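Local coordinates for protein aldose-aldose oxidoreductase (Caulobacter crescentus, PDB 5A04) that probably oxidises one aldose sugar and reduces another, passing hydride between them through a tightly held NADP(H) cofactor, at residues L12-Y17 and I21-F26; L34-S39 and P72-V77. One frame throughout, in Å; residues are numbered along the deposited sequence.

Contact 1: residues L12-Y17 and I21-F26; sequences LGLGYY and IIMPRF. With NDP (NADPH dihydro-nicotinamide-adenine-dinucleotide phosphate), chain G.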
# COMPACT_ATOMS: atom_id res chain seq x y z
N LEU A 12 33.11 -13.55 2.83
CA LEU A 12 33.54 -12.96 4.08
C LEU A 12 32.34 -12.76 5.00
O LEU A 12 31.42 -12.01 4.67
CB LEU A 12 34.28 -11.64 3.82
CG LEU A 12 34.99 -10.97 5.01
CD1 LEU A 12 36.10 -10.05 4.48
CD2 LEU A 12 34.02 -10.18 5.86
N GLY A 13 32.36 -13.44 6.15
CA GLY A 13 31.25 -13.41 7.10
C GLY A 13 30.36 -14.63 6.91
O GLY A 13 29.40 -14.58 6.15
N LEU A 14 30.70 -15.73 7.58
CA LEU A 14 30.04 -17.01 7.31
C LEU A 14 28.79 -17.20 8.20
O LEU A 14 28.71 -18.11 9.04
CB LEU A 14 31.04 -18.16 7.49
CG LEU A 14 32.31 -18.04 6.63
CD1 LEU A 14 33.22 -19.27 6.77
CD2 LEU A 14 31.99 -17.80 5.14
N GLY A 15 27.82 -16.31 7.99
CA GLY A 15 26.56 -16.38 8.70
C GLY A 15 25.48 -17.04 7.87
O GLY A 15 25.78 -17.79 6.95
N TYR A 16 24.22 -16.79 8.22
CA TYR A 16 23.09 -17.44 7.56
C TYR A 16 23.07 -17.23 6.05
O TYR A 16 23.01 -18.19 5.28
CB TYR A 16 21.77 -16.96 8.14
CG TYR A 16 20.58 -17.52 7.40
CD1 TYR A 16 20.17 -18.82 7.61
CD2 TYR A 16 19.90 -16.75 6.46
CE1 TYR A 16 19.09 -19.35 6.92
CE2 TYR A 16 18.82 -17.27 5.76
CZ TYR A 16 18.42 -18.57 6.00
OH TYR A 16 17.35 -19.10 5.32
N TYR A 17 23.10 -15.98 5.61
CA TYR A 17 22.95 -15.75 4.17
C TYR A 17 24.12 -16.33 3.40
O TYR A 17 23.94 -16.97 2.35
CB TYR A 17 22.81 -14.25 3.88
CG TYR A 17 22.34 -13.96 2.48
CD1 TYR A 17 21.10 -14.41 2.04
CD2 TYR A 17 23.12 -13.22 1.60
CE1 TYR A 17 20.64 -14.12 0.75
CE2 TYR A 17 22.68 -12.93 0.31
CZ TYR A 17 21.45 -13.39 -0.10
OH TYR A 17 21.02 -13.11 -1.37
N ILE A 21 22.45 -19.68 1.87
CA ILE A 21 21.87 -19.19 0.63
C ILE A 21 22.91 -19.02 -0.49
O ILE A 21 22.77 -19.59 -1.57
CB ILE A 21 21.12 -17.87 0.85
CG1 ILE A 21 20.17 -17.99 2.04
CG2 ILE A 21 20.38 -17.48 -0.42
CD1 ILE A 21 19.07 -19.07 1.84
N ILE A 22 23.96 -18.24 -0.24
CA ILE A 22 24.91 -17.94 -1.31
C ILE A 22 25.85 -19.11 -1.67
O ILE A 22 25.97 -19.49 -2.84
CB ILE A 22 25.76 -16.70 -0.96
CG1 ILE A 22 24.88 -15.44 -0.88
CG2 ILE A 22 26.88 -16.50 -1.99
CD1 ILE A 22 24.09 -15.12 -2.17
N MET A 23 26.54 -19.67 -0.68
CA MET A 23 27.61 -20.61 -1.02
C MET A 23 27.13 -21.85 -1.80
O MET A 23 27.83 -22.29 -2.71
CB MET A 23 28.37 -21.00 0.25
CG MET A 23 29.41 -19.92 0.64
SD MET A 23 29.97 -20.03 2.34
CE MET A 23 30.82 -21.61 2.33
N PRO A 24 25.94 -22.40 -1.49
CA PRO A 24 25.50 -23.53 -2.32
C PRO A 24 25.23 -23.15 -3.78
O PRO A 24 25.24 -24.03 -4.64
CB PRO A 24 24.19 -23.97 -1.65
CG PRO A 24 24.36 -23.57 -0.23
CD PRO A 24 25.07 -22.24 -0.30
N ARG A 25 24.99 -21.87 -4.06
CA ARG A 25 24.60 -21.47 -5.40
C ARG A 25 25.76 -21.21 -6.36
O ARG A 25 25.54 -20.86 -7.52
CB ARG A 25 23.68 -20.24 -5.32
CG ARG A 25 22.40 -20.52 -4.52
CD ARG A 25 21.30 -21.22 -5.33
NE ARG A 25 21.61 -22.61 -5.71
CZ ARG A 25 21.40 -23.67 -4.94
NH1 ARG A 25 20.88 -23.54 -3.71
NH2 ARG A 25 21.69 -24.88 -5.41
N PHE A 26 27.00 -21.42 -5.91
CA PHE A 26 28.08 -21.47 -6.89
C PHE A 26 27.89 -22.67 -7.83
O PHE A 26 28.45 -22.69 -8.93
CB PHE A 26 29.44 -21.53 -6.19
CG PHE A 26 29.88 -20.19 -5.65
CD1 PHE A 26 30.49 -19.27 -6.49
CD2 PHE A 26 29.65 -19.86 -4.33
CE1 PHE A 26 30.88 -18.01 -6.00
CE2 PHE A 26 30.03 -18.61 -3.83
CZ PHE A 26 30.64 -17.68 -4.68
PA NDP G . 24.14 -13.49 10.30
O1A NDP G . 24.11 -12.90 11.67
O2A NDP G . 23.38 -14.76 10.03
O5B NDP G . 25.70 -13.73 9.82
C5B NDP G . 26.44 -12.57 10.06
C4B NDP G . 27.90 -13.02 10.05
O4B NDP G . 28.78 -11.90 9.99
C3B NDP G . 28.22 -13.77 11.37
O3B NDP G . 27.91 -15.12 11.28
C2B NDP G . 29.75 -13.65 11.40
O2B NDP G . 30.34 -14.50 10.61
C1B NDP G . 29.95 -12.23 10.71
N9A NDP G . 30.24 -11.17 11.69
C8A NDP G . 31.39 -10.38 11.74
N7A NDP G . 31.38 -9.51 12.77
C5A NDP G . 30.16 -9.75 13.42
C6A NDP G . 29.56 -9.17 14.55
N6A NDP G . 30.21 -8.16 15.23
N1A NDP G . 28.34 -9.58 15.00
C2A NDP G . 27.75 -10.59 14.26
N3A NDP G . 28.19 -11.23 13.17
C4A NDP G . 29.43 -10.79 12.76
O3 NDP G . 23.52 -12.24 9.40
PN NDP G . 22.93 -12.62 7.94
O1N NDP G . 23.84 -13.46 7.14
O2N NDP G . 21.42 -12.74 7.92
O5D NDP G . 23.06 -11.03 7.19
C5D NDP G . 24.39 -10.63 6.98
C4D NDP G . 24.36 -9.56 5.86
O4D NDP G . 23.68 -10.12 4.70
C3D NDP G . 23.52 -8.30 6.28
O3D NDP G . 24.09 -7.11 5.69
C2D NDP G . 22.16 -8.55 5.65
O2D NDP G . 21.50 -7.35 5.30
C1D NDP G . 22.59 -9.30 4.34
N1N NDP G . 21.52 -10.20 3.90
C2N NDP G . 21.05 -10.14 2.60
C3N NDP G . 20.08 -11.00 2.19
C7N NDP G . 19.57 -10.94 0.82
O7N NDP G . 18.58 -11.58 0.45
N7N NDP G . 20.24 -10.13 -0.10
C4N NDP G . 19.49 -12.03 3.10
C5N NDP G . 20.02 -11.99 4.47
C6N NDP G . 20.98 -11.13 4.82
P2B NDP G . 31.79 -15.25 11.17
O1X NDP G . 32.60 -14.03 11.53
O2X NDP G . 31.22 -16.05 12.30
O3X NDP G . 32.25 -16.03 9.93
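Tyr17 meets Ile21 and Ile22 in the close-packed part of this contact. Tyr17 O accepts two backbone bonds. Ile22 N is 2.9 Å from Tyr17 O and nearly in line with the C=O; Ile21 N approaches the same oxygen from above the carbonyl plane. The bond to Ile22 spans five residues, a wider pi-type turn. With CG anti to the backbone N (chi1 -167°), the Tyr17 ring leaves the helix toward the cofactor. NADPH C3N lies 3.4 Å above the Tyr17 ring plane, over its centre. Ile22 CG1 lies 3.5 Å from Tyr17 CE2, and Ile21 CG2 touches Tyr17 CE1. Cutting Tyr17 back to an alanine is likely to take the phenol ring from the nicotinamide and leave both isoleucines without their aromatic partner. On the solvent side, exposed Tyr16 meets Ile21 chiefly through OH and CE2. Leu14 CD2 and Met23 SD, 4.1 Å apart, make a sparse but buried touch. The glycine-rich turn fits the Rossmann dinucleotide-binding pattern, and Gly15 CA lies against NADPH O5B. Tyr16 N donates to NADPH O2A at 2.8 Å, Tyr17 N to O1N, and Leu14 N to O3X of the 2'-phosphate. Turn and helix start together offer N-H groups to the anionic cofactor, and the helix dipole probably adds to their pull.

Contact 2: residues L34-S39 and P72-V77; sequences LAALVS and PDVDIV. With NDP (NADPH dihydro-nicotinamide-adenine-dinucleotide phosphate), chain G.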
# COMPACT_ATOMS: atom_id res chain seq x y z
N LEU A 34 33.91 -20.59 -5.92
CA LEU A 34 34.26 -20.34 -4.54
C LEU A 34 35.76 -20.63 -4.35
O LEU A 34 36.20 -21.76 -4.57
CB LEU A 34 33.39 -21.20 -3.62
CG LEU A 34 33.68 -21.05 -2.13
CD1 LEU A 34 33.47 -19.59 -1.73
CD2 LEU A 34 32.79 -21.99 -1.33
N ALA A 35 36.53 -19.63 -3.93
CA ALA A 35 37.98 -19.76 -3.88
C ALA A 35 38.55 -19.63 -2.46
O ALA A 35 39.62 -20.17 -2.16
CB ALA A 35 38.64 -18.74 -4.80
N ALA A 36 37.85 -18.90 -1.60
CA ALA A 36 38.39 -18.64 -0.26
C ALA A 36 37.29 -18.33 0.74
O ALA A 36 36.17 -17.96 0.37
CB ALA A 36 39.41 -17.50 -0.31
N LEU A 37 37.62 -18.48 2.03
CA LEU A 37 36.71 -18.19 3.12
C LEU A 37 37.36 -17.23 4.11
O LEU A 37 38.55 -17.35 4.42
CB LEU A 37 36.32 -19.48 3.85
CG LEU A 37 35.63 -20.53 2.97
CD1 LEU A 37 35.56 -21.84 3.74
CD2 LEU A 37 34.25 -20.06 2.57
N VAL A 38 36.58 -16.26 4.58
CA VAL A 38 37.05 -15.32 5.59
C VAL A 38 36.05 -15.28 6.73
O VAL A 38 34.87 -15.00 6.51
CB VAL A 38 37.22 -13.90 5.01
CG1 VAL A 38 37.91 -13.00 6.04
CG2 VAL A 38 38.01 -13.95 3.73
N SER A 39 36.51 -15.57 7.95
CA SER A 39 35.62 -15.75 9.09
C SER A 39 36.27 -15.37 10.40
O SER A 39 37.47 -15.58 10.58
CB SER A 39 35.15 -17.22 9.18
OG SER A 39 34.25 -17.38 10.27
N PRO A 72 46.31 -15.00 -5.63
CA PRO A 72 45.85 -14.73 -6.99
C PRO A 72 44.59 -15.51 -7.37
O PRO A 72 44.00 -15.21 -8.40
CB PRO A 72 47.04 -15.16 -7.84
CG PRO A 72 47.68 -16.25 -7.05
CD PRO A 72 47.52 -15.85 -5.61
N ASP A 73 44.20 -16.49 -6.56
CA ASP A 73 42.97 -17.24 -6.82
C ASP A 73 41.73 -16.45 -6.42
O ASP A 73 40.61 -16.84 -6.75
CB ASP A 73 42.96 -18.58 -6.08
CG ASP A 73 44.03 -19.53 -6.58
OD1 ASP A 73 44.44 -19.39 -7.75
OD2 ASP A 73 44.46 -20.40 -5.80
N VAL A 74 41.94 -15.35 -5.69
CA VAL A 74 40.81 -14.53 -5.25
C VAL A 74 40.73 -13.26 -6.09
O VAL A 74 41.65 -12.44 -6.09
CB VAL A 74 40.92 -14.16 -3.76
CG1 VAL A 74 39.78 -13.21 -3.36
CG2 VAL A 74 40.91 -15.43 -2.91
N ASP A 75 39.63 -13.13 -6.83
CA ASP A 75 39.37 -11.93 -7.62
C ASP A 75 38.39 -10.99 -6.93
O ASP A 75 38.48 -9.77 -7.07
CB ASP A 75 38.82 -12.31 -8.99
CG ASP A 75 39.79 -13.16 -9.78
OD1 ASP A 75 40.78 -12.59 -10.29
OD2 ASP A 75 39.57 -14.38 -9.86
N ILE A 76 37.45 -11.57 -6.19
CA ILE A 76 36.32 -10.84 -5.61
C ILE A 76 36.15 -11.20 -4.15
O ILE A 76 36.27 -12.37 -3.79
CB ILE A 76 34.98 -11.17 -6.35
CG1 ILE A 76 35.06 -10.80 -7.83
CG2 ILE A 76 33.81 -10.48 -5.66
CD1 ILE A 76 34.05 -11.56 -8.70
N VAL A 77 35.88 -10.21 -3.31
CA VAL A 77 35.47 -10.46 -1.94
C VAL A 77 33.99 -10.12 -1.80
O VAL A 77 33.56 -9.02 -2.20
CB VAL A 77 36.29 -9.63 -0.93
CG1 VAL A 77 35.76 -9.85 0.49
CG2 VAL A 77 37.78 -9.97 -1.02
PA NDP G . 24.14 -13.49 10.30
O1A NDP G . 24.11 -12.90 11.67
O2A NDP G . 23.38 -14.76 10.03
O5B NDP G . 25.70 -13.73 9.82
C5B NDP G . 26.44 -12.57 10.06
C4B NDP G . 27.90 -13.02 10.05
O4B NDP G . 28.78 -11.90 9.99
C3B NDP G . 28.22 -13.77 11.37
O3B NDP G . 27.91 -15.12 11.28
C2B NDP G . 29.75 -13.65 11.40
O2B NDP G . 30.34 -14.50 10.61
C1B NDP G . 29.95 -12.23 10.71
N9A NDP G . 30.24 -11.17 11.69
C8A NDP G . 31.39 -10.38 11.74
N7A NDP G . 31.38 -9.51 12.77
C5A NDP G . 30.16 -9.75 13.42
C6A NDP G . 29.56 -9.17 14.55
N6A NDP G . 30.21 -8.16 15.23
N1A NDP G . 28.34 -9.58 15.00
C2A NDP G . 27.75 -10.59 14.26
N3A NDP G . 28.19 -11.23 13.17
C4A NDP G . 29.43 -10.79 12.76
O3 NDP G . 23.52 -12.24 9.40
PN NDP G . 22.93 -12.62 7.94
O1N NDP G . 23.84 -13.46 7.14
O2N NDP G . 21.42 -12.74 7.92
O5D NDP G . 23.06 -11.03 7.19
C5D NDP G . 24.39 -10.63 6.98
C4D NDP G . 24.36 -9.56 5.86
O4D NDP G . 23.68 -10.12 4.70
C3D NDP G . 23.52 -8.30 6.28
O3D NDP G . 24.09 -7.11 5.69
C2D NDP G . 22.16 -8.55 5.65
O2D NDP G . 21.50 -7.35 5.30
C1D NDP G . 22.59 -9.30 4.34
N1N NDP G . 21.52 -10.20 3.90
C2N NDP G . 21.05 -10.14 2.60
C3N NDP G . 20.08 -11.00 2.19
C7N NDP G . 19.57 -10.94 0.82
O7N NDP G . 18.58 -11.58 0.45
N7N NDP G . 20.24 -10.13 -0.10
C4N NDP G . 19.49 -12.03 3.10
C5N NDP G . 20.02 -11.99 4.47
C6N NDP G . 20.98 -11.13 4.82
P2B NDP G . 31.79 -15.25 11.17
O1X NDP G . 32.60 -14.03 11.53
O2X NDP G . 31.22 -16.05 12.30
O3X NDP G . 32.25 -16.03 9.93
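The peptide group of Asp73 is the flat group that Ala35 touches, and no aromatic ring takes part. The Ala35 methyl sits to one side of that peptide plane, well out of it, with CB 3.4 Å from Asp73 O. The Asp73 carboxylate is turned to another partner: its OD2 is hydrogen-bonded to His58 NE2. The rest of the contact is apolar. Ala36 CB meets Val74 CG2 at 3.6 Å, methyl to methyl, while Ala35 CB is more distant from the same methyl, at 4.4 Å. Val74 CG1 lies anti to the backbone N (chi1 176°), which leaves CG2 as the branch that reaches the alanines. No hydrogen bond crosses between the segments; in the parallel Rossmann sheet, strand 7-12 lies between strands 32-38 and 76-79. Ala35 and Ala36 pair with Tyr9 of that middle strand, and Asp75 OD2 accepts from Gly8 N. The small alanine side chains are consistent with the close approach of the loop before strand 76-79. At the far end of 34-39, Ser39 OG is hydrogen-bonded to O3X of the NADPH 2'-phosphate, though its very short modelled length is doubtful. Thr41 N also bonds this hydroxyl. The chemistry is thus divided: methyl packing and a methyl-to-carbonyl touch, with no hydrogen bond, join the two segments, while the polar end of 34-39 is given to the phosphate that distinguishes NADPH from NADH.

Overall arrangement
From the N terminus, the chain runs along strand 7-12 into contact 1. This contact closes a very short loop of three helical residues within helix 16-22. The chain then returns as strand 32-38, completing the first beta-alpha-beta unit. Contact 2 opens there. It closes at 72-77 after a longer excursion of 32 residues through helix 42-52 and strand 59-60. The two contacts lie in series, neither nesting nor crossing. They also touch: Gly13 N probably bonds Val38 O at 3.0 Å, and Leu14 packs on Ser39. Together they tie the nucleotide-binding turn to neighbouring sheet strands, and both reach the same NADPH.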